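Local atomic coordinates of cellulosomal scaffoldin (Bacteroides cellulosolvens, PDB entry 2XBT), a protein that is a cellulosome scaffold protein whose family 3b carbohydrate-binding module, the part in this chain, probably binds cellulose. Residues Ser23-Met28 and Gln114-Lys119. Sequence-based numbering, arbitrary orientation.
Sequences SNQIYM and QGRVAK. Unlike the reference sequence in segment 23-28: Tyr27 (reference Cys).
Ile26 and Val117 face each other as a hydrogen-bonded antiparallel pair: Ile26 N donates to Val117 O (2.7 Å) and Val117 N returns a bond to Ile26 O. Met28 and Gly115 repeat this reciprocal pairing, and Tyr27 with Arg116 forms the non-hydrogen-bonded pair between them, so the two strands run antiparallel.

Side chains divide by face. On the buried one, Met28 bends at chi3 (-69°), and its CE meets Val117 CG2 at 3.5 Å, while Ile26 CB lies 4.1 Å from Val117 CB; Tyr49 and Tyr61 touch this cluster. On the other face, Arg116 CD lies oblique to the Tyr27 ring, 3.8 Å from Tyr27 CE1, the two side chains running side by side in the same direction. Gln25 OE1 accepts Arg116 NH1 at 2.9 Å, with an angle of 147° at the hydrogen; the oxygen sits near the guanidinium plane, although amide and guanidinium planes stand 83° apart.

Second-shell bonds are consistent with the orientation of these groups. Gln25 NE2 donates to Tyr27 OH at 2.8 Å, which ties the amide at both ends, and Asp64 on strand 59-66 forms a salt bridge with Arg116 NE. Beyond the paired residues, one water accepts from Lys119 N.

The contact joins strands 22-34 and 110-119 in one sheet of the CBM3 module's β-sandwich, apolar inward and polar outward. Its chemistry implies a guanidinium held by an anionic and a neutral oxygen, whose positive charge would probably draw electron density toward Gln25 OE1 and so make Gln25 NE2 a somewhat better donor to Tyr27 OH.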
loop_
_atom_site.group_PDB
_atom_site.type_symbol
_atom_site.label_atom_id
_atom_site.label_comp_id
_atom_site.label_asym_id
_atom_site.label_seq_id
_atom_site.Cartn_x
_atom_site.Cartn_y
_atom_site.Cartn_z
ATOM N N SER A 23 17.120 4.371 4.697
ATOM C CA SER A 23 16.928 2.939 4.469
ATOM C C SER A 23 17.465 2.546 3.099
ATOM O O SER A 23 17.529 3.374 2.202
ATOM C CB SER A 23 15.430 2.608 4.554
ATOM O OG SER A 23 15.184 1.206 4.547
ATOM N N ASN A 24 17.844 1.285 2.932
ATOM C CA ASN A 24 18.284 0.799 1.624
ATOM C C ASN A 24 17.136 0.615 0.623
ATOM O O ASN A 24 17.349 0.589 -0.587
ATOM C CB ASN A 24 19.095 -0.493 1.761
ATOM C CG ASN A 24 18.263 -1.674 2.256
ATOM O OD1 ASN A 24 17.361 -1.532 3.090
ATOM N ND2 ASN A 24 18.585 -2.864 1.749
ATOM N N GLN A 25 15.920 0.489 1.137
ATOM C CA GLN A 25 14.747 0.315 0.279
ATOM C C GLN A 25 13.497 0.677 1.053
ATOM O O GLN A 25 13.535 0.792 2.271
ATOM C CB GLN A 25 14.663 -1.134 -0.211
ATOM C CG GLN A 25 14.726 -2.165 0.906
ATOM C CD GLN A 25 15.093 -3.566 0.398
ATOM O OE1 GLN A 25 14.903 -3.894 -0.776
ATOM N NE2 GLN A 25 15.637 -4.383 1.287
ATOM N N ILE A 26 12.384 0.873 0.349
ATOM C CA ILE A 26 11.126 1.125 1.023
ATOM C C ILE A 26 10.469 -0.204 1.361
ATOM O O ILE A 26 10.324 -1.051 0.479
ATOM C CB ILE A 26 10.149 1.922 0.128
ATOM C CG1 ILE A 26 10.805 3.216 -0.376
ATOM C CG2 ILE A 26 8.880 2.222 0.885
ATOM C CD1 ILE A 26 9.893 4.034 -1.301
ATOM N N TYR A 27 10.066 -0.379 2.620
ATOM C CA TYR A 27 9.325 -1.575 3.030
ATOM C C TYR A 27 7.847 -1.275 3.186
ATOM O O TYR A 27 7.478 -0.291 3.839
ATOM C CB TYR A 27 9.850 -2.127 4.344
ATOM C CG TYR A 27 11.268 -2.604 4.261
ATOM C CD1 TYR A 27 11.559 -3.949 4.066
ATOM C CD2 TYR A 27 12.318 -1.707 4.365
ATOM C CE1 TYR A 27 12.870 -4.386 3.980
ATOM C CE2 TYR A 27 13.629 -2.131 4.290
ATOM C CZ TYR A 27 13.900 -3.467 4.090
ATOM O OH TYR A 27 15.204 -3.884 4.013
ATOM N N MET A 28 7.013 -2.132 2.607
ATOM C CA MET A 28 5.567 -2.004 2.706
ATOM C C MET A 28 4.956 -3.347 3.050
ATOM O O MET A 28 4.857 -4.211 2.192
ATOM C CB MET A 28 4.974 -1.577 1.363
ATOM C CG MET A 28 5.157 -0.123 0.999
ATOM S SD MET A 28 4.941 0.046 -0.792
ATOM C CE MET A 28 6.405 -0.818 -1.306
ATOM N N GLN A 114 3.151 -8.013 1.067
ATOM C CA GLN A 114 4.488 -7.604 1.481
ATOM C C GLN A 114 5.303 -7.273 0.250
ATOM O O GLN A 114 5.497 -8.111 -0.615
ATOM C CB GLN A 114 5.175 -8.698 2.299
ATOM C CG GLN A 114 4.382 -9.114 3.514
ATOM C CD GLN A 114 5.072 -10.182 4.345
ATOM O OE1 GLN A 114 6.181 -10.616 4.033
ATOM N NE2 GLN A 114 4.412 -10.608 5.417
ATOM N N GLY A 115 5.769 -6.032 0.171
ATOM C CA GLY A 115 6.481 -5.585 -1.004
ATOM C C GLY A 115 7.630 -4.684 -0.599
ATOM O O GLY A 115 7.662 -4.155 0.517
ATOM N N ARG A 116 8.569 -4.508 -1.513
ATOM C CA ARG A 116 9.673 -3.594 -1.285
ATOM C C ARG A 116 9.885 -2.784 -2.534
ATOM O O ARG A 116 9.633 -3.260 -3.643
ATOM C CB ARG A 116 10.952 -4.358 -0.967
ATOM C CG ARG A 116 11.001 -4.933 0.429
ATOM C CD ARG A 116 12.180 -5.876 0.552
ATOM N NE ARG A 116 12.048 -7.015 -0.354
ATOM C CZ ARG A 116 12.915 -7.319 -1.311
ATOM N NH1 ARG A 116 13.995 -6.571 -1.498
ATOM N NH2 ARG A 116 12.706 -8.377 -2.073
ATOM N N VAL A 117 10.351 -1.555 -2.357
ATOM C CA VAL A 117 10.761 -0.745 -3.492
ATOM C C VAL A 117 12.224 -0.314 -3.328
ATOM O O VAL A 117 12.629 0.192 -2.272
ATOM C CB VAL A 117 9.854 0.463 -3.688
ATOM C CG1 VAL A 117 10.400 1.364 -4.783
ATOM C CG2 VAL A 117 8.446 -0.013 -4.042
ATOM N N ALA A 118 13.009 -0.551 -4.371
ATOM C CA ALA A 118 14.437 -0.238 -4.357
ATOM C C ALA A 118 14.894 0.341 -5.697
ATOM O O ALA A 118 14.228 0.173 -6.715
ATOM C CB ALA A 118 15.244 -1.476 -4.015
ATOM N N LYS A 119 16.028 1.033 -5.686
ATOM C CA LYS A 119 16.633 1.507 -6.924
ATOM C C LYS A 119 17.543 0.404 -7.432
ATOM O O LYS A 119 17.775 -0.573 -6.726
ATOM C CB LYS A 119 17.442 2.772 -6.666
ATOM C CG LYS A 119 16.698 3.803 -5.856
ATOM C CD LYS A 119 17.484 5.088 -5.741
ATOM C CE LYS A 119 16.899 5.976 -4.661
ATOM N NZ LYS A 119 17.787 7.128 -4.365
HETATM O O HOH W 1 17.056 1.342 -2.991
#